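PDB 6Z8H: variant surface glycoprotein MITat 1.13 from Trypanosoma brucei, which probably forms the dense surface coat of the parasite, which evades the host immune response by switching among antigenically distinct versions of this protein. Local coordinates for residues Glu64-Ser67 with Lys68-Ala72; Pro78-Gln81 with Arg82-Pro86; Lys297-Val300 with Ile301-Leu304; Thr338-Trp341 with Lys342-Ser346. One frame throughout, in Å; residues are numbered along the deposited sequence.

Interaction 1: residues Glu64-Ser67 with Lys68-Ala72; sequences EAYS and KLVTA
K68 lies alongside E64, one helical turn on, the two side chains pointing the same way. E64 is stretched out, with CG trans to its backbone N (chi1 -180°), which carries the carboxylate along the K68 chain. The ion pair is long, OE2 of E64 to NZ of K68 being 3.9 Å, and the closer touch is between E64 OE2 and K68 CE at 3.6 Å. Long flexible chains suit this partly exposed flank, where aliphatic carbons can pack beneath the charges. L69 follows, its N bonded to the carbonyl of A65 and its branched CG resting 3.4 Å from A65 O. At V70 the contact turns to an aromatic ring: CG2 sits over one face of Y66, 4.0 Å from the ring centroid and displaced toward the rim on the hydroxyl side, a CH-pi contact whose nearest carbon is CZ. A compact methyl suits this place beside a flat ring. T71 then folds its hydroxyl back on the preceding turn. OG1 donates to S67 O over 2.8 Å, while T71 N reaches the same oxygen at 3.0 Å from the opposite face of the carbonyl plane, giving S67 O two donors. Around this part of helix 34-75, helix 368-383 packs on the E64, S67 and T71 side, helices 78-129 and 336-345 cover L69, and V70 meets V70 of the second subunit.

Interaction 2: residues Pro78-Gln81 with Arg82-Pro86; sequences PTMQ and RKILP
M80 folds back at chi2 and chi3 (-55° and -58°), and this doubled bend turns its thioether along the helix, SD lying 3.9 Å from CD of K83 and CE 4.2 Å from CD1 of I84. A supple, unbranched methionine suits the task of touching both a lysine's aliphatic stem and an isoleucine. K83 itself runs straight from CG outward, so its stem passes M80 while the amine continues beyond. R82 is likewise extended from CG to NE; CG sits 3.2 Å from P78 O, the oxygen that also accepts the backbone N of R82. P78 fits the first turn because a proline needs no N-H there. Further on, Q81 O takes two backbone donors: L85 N at 2.9 Å lies almost in line with the C=O, while I84 N stands 70° out of the carbonyl plane. This change of pattern comes just before P86, where the N has no bond to the preceding turn and the helix kinks. The polar ends reach neighbouring helices: R82 NH1 bonds to A303 O of helix 294-304, Q81 NE2 to A73 O of helix 34-75. I84 packs on helix 34-75, L85 and P86 on helix 294-304, K83 on helix 318-329, and L85 also meets L379 of the second subunit.

Interaction 3: residues Lys297-Val300 with Ile301-Leu304; sequences KLMV and IKAL
L298 and K302 stand a turn apart on an alpha-helical backbone, where successive i to i+4 bonds join K297 to I301, L298 to K302, M299 to A303 and V300 to L304, the last two at 2.8 Å. K302 is the centre of the side-chain packing. Bends at chi3 (87°) and chi4 (55°) curl its chain, so that CD presses against CG of L298 at 3.7 Å while CE lies 3.7 Å from CE of M299. A branched leucine and a flexible thioether suit the methylenes of a lysine. The amine at the end of that curl is not left bare in this buried place: K302 NZ forms a salt bridge with E311 and hydrogen bonds to the carbonyls of P308 and A310, a grip of three oxygens that would fix the rotation of the group and probably stabilise its charge. M299 also bends, at chi2 and chi3, and brings SD within 3.9 Å of CB of A303, a methyl small enough to sit beside the sulfur. On another flank, V300 CG1 touches L304 CD1 more loosely, at 4.3 Å. M299 and V300 pack on P86, V300 also meets A324 and I325, and A376 and L380 of the second subunit lie against M299 and K302. Such a short helix, packed between helices 78-129 and 318-329 and the second subunit, fits the helical bundle of the A-type VSG N-terminal domain.

Interaction 4: residues Thr338-Trp341 with Lys342-Ser346; sequences TKTW and KDIGS
W341 and I344 pack together near the end of helix 336-345, a short alpha-helix of the VSG domain that has a wider pi-type turn near its start, at T338-T340. The aromatic contact is a CH-pi one: CD1 of I344 lies over one face of the indole, 3.9 Å from the centroid of the six-membered ring and only 13° off its normal. The other branch, CG2, lies 3.8 Å from CZ3 at the ring's outer part, so the forked isoleucine meets the indole with two methyls. With CG1 opposite its own carbonyl carbon (chi1 -72°), I344 sends CD1 over the ring while CG2 runs to the rim. A broad, flat tryptophan offers enough surface for both, and Y336 meets it edge-to-face. Packing continues onto helix 34-75, where A65, K68 and L69 meet W341 and L69 also meets I344. The hydrogen bonds are those of helix backbone: D343 N to K339 O is short at 2.7 Å and nearly straight, I344 N to T340 O follows, and G345 N closes on W341 O. D343 and K339 carry opposite charges, but their charged atoms are not in contact. G345, with no side chain, suits the buried last turn, where its backbone pairs with D363. Past it the chain leaves the helix, and OG of S346 donates to D343 O at 2.9 Å.

Overall arrangement
Following the chain from the N terminus, interaction 1 lies near the end of helix 34-75 and interaction 2 opens helix 78-129, the two helices succeeding one another through a short turn. Interactions 3 and 4 come much later, in helices 294-304 and 336-345. Each joins neighbouring turns of one helix; they occur in series, none nested or crossed, and none closes a long loop. Space brings them together: 78-86 touches all three others, packing I84 on 64-72 and 338-346 and linking R82 to 297-304, while 64-72 also meets W341. Interaction 3 stays apart from 1 and 4. Interactions 1, 2 and 3 also touch the second subunit, tying this end of the bundle to its partner chain.

Interaction 1: residues Glu64-Ser67 with Lys68-Ala72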
loop_
_atom_site.group_PDB
_atom_site.type_symbol
_atom_site.label_atom_id
_atom_site.label_comp_id
_atom_site.label_asym_id
_atom_site.label_seq_id
_atom_site.Cartn_x
_atom_site.Cartn_y
_atom_site.Cartn_z
ATOM N N GLU A 64 -12.492 -15.328 13.831
ATOM C CA GLU A 64 -12.906 -15.438 15.228
ATOM C C GLU A 64 -14.214 -16.216 15.356
ATOM O O GLU A 64 -14.361 -17.074 16.238
ATOM C CB GLU A 64 -13.093 -14.052 15.839
ATOM C CG GLU A 64 -13.512 -14.052 17.289
ATOM C CD GLU A 64 -13.542 -12.667 17.903
ATOM O OE1 GLU A 64 -12.460 -12.074 18.095
ATOM O OE2 GLU A 64 -14.654 -12.162 18.179
ATOM N N ALA A 65 -15.172 -15.949 14.469
ATOM C CA ALA A 65 -16.451 -16.634 14.556
ATOM C C ALA A 65 -16.272 -18.126 14.356
ATOM O O ALA A 65 -16.901 -18.929 15.058
ATOM C CB ALA A 65 -17.419 -16.076 13.519
ATOM N N TYR A 66 -15.460 -18.525 13.380
ATOM C CA TYR A 66 -15.283 -19.948 13.116
ATOM C C TYR A 66 -14.611 -20.627 14.289
ATOM O O TYR A 66 -14.977 -21.739 14.656
ATOM C CB TYR A 66 -14.458 -20.147 11.843
ATOM C CG TYR A 66 -14.285 -21.587 11.472
ATOM C CD1 TYR A 66 -15.350 -22.348 11.034
ATOM C CD2 TYR A 66 -13.059 -22.197 11.592
ATOM C CE1 TYR A 66 -15.195 -23.684 10.717
ATOM C CE2 TYR A 66 -12.875 -23.518 11.254
ATOM C CZ TYR A 66 -13.957 -24.269 10.836
ATOM O OH TYR A 66 -13.750 -25.589 10.520
ATOM N N SER A 67 -13.600 -19.996 14.869
ATOM C CA SER A 67 -12.978 -20.587 16.043
ATOM C C SER A 67 -13.961 -20.733 17.189
ATOM O O SER A 67 -13.940 -21.744 17.897
ATOM C CB SER A 67 -11.765 -19.768 16.453
ATOM O OG SER A 67 -10.745 -19.996 15.514
ATOM N N LYS A 68 -14.836 -19.736 17.337
ATOM C CA LYS A 68 -15.892 -19.699 18.381
ATOM C C LYS A 68 -16.848 -20.877 18.161
ATOM O O LYS A 68 -17.272 -21.481 19.164
ATOM C CB LYS A 68 -16.640 -18.362 18.336
ATOM C CG LYS A 68 -16.061 -17.267 19.221
ATOM C CD LYS A 68 -17.091 -16.274 19.715
ATOM C CE LYS A 68 -16.729 -14.838 19.400
ATOM N NZ LYS A 68 -17.800 -13.900 19.812
ATOM N N LEU A 69 -17.168 -21.189 16.898
ATOM C CA LEU A 69 -18.090 -22.272 16.549
ATOM C C LEU A 69 -17.454 -23.626 16.844
ATOM O O LEU A 69 -18.101 -24.517 17.394
ATOM C CB LEU A 69 -18.493 -22.208 15.077
ATOM C CG LEU A 69 -19.466 -21.106 14.651
ATOM C CD1 LEU A 69 -19.612 -21.094 13.151
ATOM C CD2 LEU A 69 -20.802 -21.376 15.321
ATOM N N VAL A 70 -16.192 -23.823 16.446
ATOM C CA VAL A 70 -15.554 -25.118 16.681
ATOM C C VAL A 70 -15.450 -25.385 18.172
ATOM O O VAL A 70 -15.762 -26.487 18.656
ATOM C CB VAL A 70 -14.186 -25.189 15.984
ATOM C CG1 VAL A 70 -13.449 -26.454 16.380
ATOM C CG2 VAL A 70 -14.350 -25.104 14.492
ATOM N N THR A 71 -14.987 -24.387 18.922
ATOM C CA THR A 71 -14.807 -24.554 20.356
ATOM C C THR A 71 -16.133 -24.839 21.039
ATOM O O THR A 71 -16.246 -25.764 21.844
ATOM C CB THR A 71 -14.161 -23.299 20.939
ATOM O OG1 THR A 71 -12.934 -22.985 20.244
ATOM C CG2 THR A 71 -13.884 -23.452 22.416
ATOM N N ALA A 72 -17.165 -24.076 20.706
ATOM C CA ALA A 72 -18.475 -24.304 21.303
ATOM C C ALA A 72 -19.052 -25.656 20.900
ATOM O O ALA A 72 -19.700 -26.320 21.710
ATOM C CB ALA A 72 -19.412 -23.160 20.886
#

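Interaction 2: residues Pro78-Gln81 with Arg82-Pro86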
loop_
_atom_site.group_PDB
_atom_site.type_symbol
_atom_site.label_atom_id
_atom_site.label_comp_id
_atom_site.label_asym_id
_atom_site.label_seq_id
_atom_site.Cartn_x
_atom_site.Cartn_y
_atom_site.Cartn_z
ATOM N N PRO A 78 -25.488 -31.533 24.236
ATOM C CA PRO A 78 -26.015 -31.954 22.926
ATOM C C PRO A 78 -27.131 -31.088 22.361
ATOM O O PRO A 78 -27.180 -30.904 21.145
ATOM C CB PRO A 78 -26.500 -33.388 23.194
ATOM C CG PRO A 78 -25.578 -33.875 24.247
ATOM C CD PRO A 78 -25.291 -32.677 25.140
ATOM N N THR A 79 -28.073 -30.624 23.191
ATOM C CA THR A 79 -29.139 -29.782 22.665
ATOM C C THR A 79 -28.570 -28.540 21.998
ATOM O O THR A 79 -29.122 -28.069 20.997
ATOM C CB THR A 79 -30.136 -29.399 23.762
ATOM O OG1 THR A 79 -29.448 -28.776 24.855
ATOM C CG2 THR A 79 -30.887 -30.627 24.240
ATOM N N MET A 80 -27.466 -27.995 22.537
ATOM C CA MET A 80 -26.836 -26.822 21.935
ATOM C C MET A 80 -25.919 -27.233 20.794
ATOM O O MET A 80 -25.869 -26.562 19.754
ATOM C CB MET A 80 -26.055 -26.041 22.994
ATOM C CG MET A 80 -26.813 -24.862 23.620
ATOM S SD MET A 80 -27.475 -23.635 22.464
ATOM C CE MET A 80 -26.024 -23.107 21.608
ATOM N N GLN A 81 -25.198 -28.344 20.962
ATOM C CA GLN A 81 -24.342 -28.806 19.881
ATOM C C GLN A 81 -25.133 -29.009 18.602
ATOM O O GLN A 81 -24.638 -28.726 17.505
ATOM C CB GLN A 81 -23.676 -30.121 20.242
ATOM C CG GLN A 81 -22.661 -30.087 21.322
ATOM C CD GLN A 81 -22.127 -31.480 21.617
ATOM O OE1 GLN A 81 -22.872 -32.351 22.072
ATOM N NE2 GLN A 81 -20.863 -31.711 21.327
ATOM N N ARG A 82 -26.351 -29.531 18.715
ATOM C CA ARG A 82 -27.125 -29.767 17.511
ATOM C C ARG A 82 -27.479 -28.460 16.806
ATOM O O ARG A 82 -27.657 -28.476 15.588
ATOM C CB ARG A 82 -28.387 -30.556 17.859
ATOM C CG ARG A 82 -28.101 -31.997 18.256
ATOM C CD ARG A 82 -29.374 -32.666 18.680
ATOM N NE ARG A 82 -29.178 -34.020 19.172
ATOM C CZ ARG A 82 -29.054 -35.087 18.393
ATOM N NH1 ARG A 82 -29.066 -34.963 17.072
ATOM N NH2 ARG A 82 -28.904 -36.281 18.930
ATOM N N LYS A 83 -27.629 -27.352 17.544
ATOM C CA LYS A 83 -27.845 -26.029 16.942
ATOM C C LYS A 83 -26.568 -25.469 16.314
ATOM O O LYS A 83 -26.644 -24.664 15.397
ATOM C CB LYS A 83 -28.375 -25.063 18.011
ATOM C CG LYS A 83 -29.730 -25.514 18.645
ATOM C CD LYS A 83 -30.159 -24.642 19.819
ATOM C CE LYS A 83 -31.585 -24.937 20.241
ATOM N NZ LYS A 83 -32.029 -24.009 21.329
ATOM N N ILE A 84 -25.393 -25.921 16.732
ATOM C CA ILE A 84 -24.131 -25.400 16.207
ATOM C C ILE A 84 -23.643 -26.186 14.992
ATOM O O ILE A 84 -23.077 -25.602 14.059
ATOM C CB ILE A 84 -23.083 -25.411 17.330
ATOM C CG1 ILE A 84 -23.558 -24.581 18.516
ATOM C CG2 ILE A 84 -21.739 -24.963 16.808
ATOM C CD1 ILE A 84 -22.686 -24.676 19.701
ATOM N N LEU A 85 -23.846 -27.510 14.980
ATOM C CA LEU A 85 -23.330 -28.306 13.870
ATOM C C LEU A 85 -23.719 -27.802 12.485
ATOM O O LEU A 85 -22.856 -27.822 11.592
ATOM C CB LEU A 85 -23.682 -29.781 14.066
ATOM C CG LEU A 85 -23.117 -30.438 15.313
ATOM C CD1 LEU A 85 -23.400 -31.953 15.277
ATOM C CD2 LEU A 85 -21.646 -30.201 15.500
ATOM N N PRO A 86 -24.954 -27.362 12.220
ATOM C CA PRO A 86 -25.283 -26.894 10.863
ATOM C C PRO A 86 -24.558 -25.623 10.454
ATOM O O PRO A 86 -24.603 -25.272 9.272
ATOM C CB PRO A 86 -26.803 -26.654 10.918
ATOM C CG PRO A 86 -27.271 -27.574 12.035
ATOM C CD PRO A 86 -26.162 -27.517 13.053
#

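Interaction 3: residues Lys297-Val300 with Ile301-Leu304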
loop_
_atom_site.group_PDB
_atom_site.type_symbol
_atom_site.label_atom_id
_atom_site.label_comp_id
_atom_site.label_asym_id
_atom_site.label_seq_id
_atom_site.Cartn_x
_atom_site.Cartn_y
_atom_site.Cartn_z
ATOM N N LYS A 297 -28.502 -26.704 5.313
ATOM C CA LYS A 297 -29.787 -27.389 5.260
ATOM C C LYS A 297 -29.618 -28.879 5.512
ATOM O O LYS A 297 -30.442 -29.498 6.194
ATOM C CB LYS A 297 -30.437 -27.148 3.909
ATOM C CG LYS A 297 -30.633 -25.675 3.577
ATOM C CD LYS A 297 -31.152 -25.500 2.172
ATOM C CE LYS A 297 -30.772 -24.171 1.574
ATOM N NZ LYS A 297 -30.924 -24.190 0.091
ATOM N N LEU A 298 -28.580 -29.487 4.941
ATOM C CA LEU A 298 -28.353 -30.912 5.174
ATOM C C LEU A 298 -28.062 -31.229 6.640
ATOM O O LEU A 298 -28.558 -32.226 7.166
ATOM C CB LEU A 298 -27.250 -31.444 4.271
ATOM C CG LEU A 298 -26.832 -32.895 4.464
ATOM C CD1 LEU A 298 -28.041 -33.792 4.210
ATOM C CD2 LEU A 298 -25.691 -33.211 3.528
ATOM N N MET A 299 -27.170 -30.484 7.284
ATOM C CA MET A 299 -26.886 -30.719 8.696
ATOM C C MET A 299 -28.065 -30.382 9.606
ATOM O O MET A 299 -28.169 -30.968 10.685
ATOM C CB MET A 299 -25.564 -30.044 9.086
ATOM C CG MET A 299 -25.043 -30.376 10.462
ATOM S SD MET A 299 -24.856 -32.138 10.799
ATOM C CE MET A 299 -23.488 -32.610 9.759
ATOM N N VAL A 300 -28.973 -29.490 9.200
ATOM C CA VAL A 300 -30.233 -29.387 9.937
ATOM C C VAL A 300 -30.957 -30.730 9.961
ATOM O O VAL A 300 -31.454 -31.169 11.007
ATOM C CB VAL A 300 -31.122 -28.274 9.355
ATOM C CG1 VAL A 300 -32.505 -28.384 9.941
ATOM C CG2 VAL A 300 -30.514 -26.908 9.647
ATOM N N ILE A 301 -31.014 -31.410 8.813
ATOM C CA ILE A 301 -31.666 -32.719 8.744
ATOM C C ILE A 301 -30.920 -33.729 9.604
ATOM O O ILE A 301 -31.518 -34.499 10.363
ATOM C CB ILE A 301 -31.731 -33.181 7.281
ATOM C CG1 ILE A 301 -32.555 -32.197 6.446
ATOM C CG2 ILE A 301 -32.338 -34.596 7.205
ATOM C CD1 ILE A 301 -32.564 -32.496 4.961
ATOM N N LYS A 302 -29.596 -33.757 9.481
ATOM C CA LYS A 302 -28.820 -34.777 10.170
ATOM C C LYS A 302 -28.873 -34.590 11.680
ATOM O O LYS A 302 -29.001 -35.568 12.429
ATOM C CB LYS A 302 -27.358 -34.726 9.688
ATOM C CG LYS A 302 -27.151 -35.172 8.233
ATOM C CD LYS A 302 -25.889 -34.679 7.595
ATOM C CE LYS A 302 -24.741 -35.514 7.803
ATOM N NZ LYS A 302 -24.920 -36.941 7.385
ATOM N N ALA A 303 -28.739 -33.347 12.147
ATOM C CA ALA A 303 -28.527 -33.055 13.557
ATOM C C ALA A 303 -29.796 -32.646 14.283
ATOM O O ALA A 303 -29.891 -32.867 15.492
ATOM C CB ALA A 303 -27.480 -31.938 13.713
ATOM N N LEU A 304 -30.755 -32.015 13.595
ATOM C CA LEU A 304 -31.956 -31.510 14.243
ATOM C C LEU A 304 -33.220 -32.285 13.904
ATOM O O LEU A 304 -34.225 -32.094 14.591
ATOM C CB LEU A 304 -32.157 -30.024 13.926
ATOM C CG LEU A 304 -31.115 -29.090 14.548
ATOM C CD1 LEU A 304 -31.221 -27.661 13.986
ATOM C CD2 LEU A 304 -31.246 -29.064 16.060
#

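Interaction 4: residues Thr338-Trp341 with Lys342-Ser346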
loop_
_atom_site.group_PDB
_atom_site.type_symbol
_atom_site.label_atom_id
_atom_site.label_comp_id
_atom_site.label_asym_id
_atom_site.label_seq_id
_atom_site.Cartn_x
_atom_site.Cartn_y
_atom_site.Cartn_z
ATOM N N THR A 338 -29.400 -12.563 18.346
ATOM C CA THR A 338 -29.868 -12.194 19.673
ATOM C C THR A 338 -29.870 -13.371 20.639
ATOM O O THR A 338 -29.827 -13.146 21.853
ATOM C CB THR A 338 -31.266 -11.578 19.595
ATOM O OG1 THR A 338 -32.153 -12.477 18.913
ATOM C CG2 THR A 338 -31.221 -10.248 18.868
ATOM N N LYS A 339 -29.907 -14.609 20.141
ATOM C CA LYS A 339 -29.951 -15.783 21.012
ATOM C C LYS A 339 -28.860 -16.792 20.641
ATOM O O LYS A 339 -28.044 -17.175 21.490
ATOM C CB LYS A 339 -31.339 -16.444 20.978
ATOM C CG LYS A 339 -32.454 -15.532 21.445
ATOM C CD LYS A 339 -32.582 -15.486 22.966
ATOM C CE LYS A 339 -34.050 -15.632 23.385
ATOM N NZ LYS A 339 -34.281 -15.377 24.840
ATOM N N THR A 340 -28.791 -17.207 19.372
ATOM C CA THR A 340 -27.892 -18.313 19.041
ATOM C C THR A 340 -26.442 -17.940 19.323
ATOM O O THR A 340 -25.711 -18.690 19.963
ATOM C CB THR A 340 -28.033 -18.744 17.580
ATOM O OG1 THR A 340 -29.411 -18.800 17.217
ATOM C CG2 THR A 340 -27.411 -20.118 17.368
ATOM N N TRP A 341 -25.997 -16.797 18.817
ATOM C CA TRP A 341 -24.613 -16.400 19.049
ATOM C C TRP A 341 -24.366 -15.992 20.494
ATOM O O TRP A 341 -23.242 -16.134 20.993
ATOM C CB TRP A 341 -24.189 -15.307 18.060
ATOM C CG TRP A 341 -23.589 -15.913 16.832
ATOM C CD1 TRP A 341 -24.192 -16.108 15.626
ATOM C CD2 TRP A 341 -22.284 -16.485 16.724
ATOM N NE1 TRP A 341 -23.330 -16.755 14.767
ATOM C CE2 TRP A 341 -22.143 -16.980 15.413
ATOM C CE3 TRP A 341 -21.213 -16.607 17.603
ATOM C CZ2 TRP A 341 -20.970 -17.602 14.968
ATOM C CZ3 TRP A 341 -20.056 -17.218 17.159
ATOM C CH2 TRP A 341 -19.935 -17.686 15.848
ATOM N N LYS A 342 -25.388 -15.516 21.171
ATOM C CA LYS A 342 -25.266 -15.229 22.601
ATOM C C LYS A 342 -25.048 -16.571 23.316
ATOM O O LYS A 342 -24.197 -16.608 24.154
ATOM C CB LYS A 342 -26.474 -14.432 23.096
ATOM C CG LYS A 342 -26.373 -12.941 22.830
ATOM C CD LYS A 342 -25.122 -12.332 23.435
ATOM C CE LYS A 342 -25.115 -10.821 23.474
ATOM N NZ LYS A 342 -23.754 -10.270 23.684
ATOM N N ASP A 343 -25.825 -17.611 23.006
ATOM C CA ASP A 343 -25.658 -18.901 23.659
ATOM C C ASP A 343 -24.297 -19.510 23.326
ATOM O O ASP A 343 -23.673 -20.162 24.175
ATOM C CB ASP A 343 -26.793 -19.833 23.241
ATOM C CG ASP A 343 -28.134 -19.406 23.798
ATOM O OD1 ASP A 343 -28.163 -18.510 24.673
ATOM O OD2 ASP A 343 -29.160 -19.954 23.350
ATOM N N ILE A 344 -23.830 -19.335 22.085
ATOM C CA ILE A 344 -22.501 -19.823 21.716
ATOM C C ILE A 344 -21.440 -19.190 22.607
ATOM O O ILE A 344 -20.564 -19.874 23.147
ATOM C CB ILE A 344 -22.219 -19.558 20.225
ATOM C CG1 ILE A 344 -23.057 -20.487 19.346
ATOM C CG2 ILE A 344 -20.735 -19.734 19.904
ATOM C CD1 ILE A 344 -23.039 -20.106 17.874
ATOM N N GLY A 345 -21.517 -17.873 22.784
ATOM C CA GLY A 345 -20.548 -17.156 23.591
ATOM C C GLY A 345 -20.595 -17.467 25.073
ATOM O O GLY A 345 -19.593 -17.273 25.766
ATOM N N SER A 346 -21.729 -17.935 25.574
ATOM C CA SER A 346 -21.882 -18.286 26.980
ATOM C C SER A 346 -21.478 -19.728 27.267
ATOM O O SER A 346 -21.546 -20.173 28.417
ATOM C CB SER A 346 -23.336 -18.084 27.416
ATOM O OG SER A 346 -24.172 -19.060 26.832
#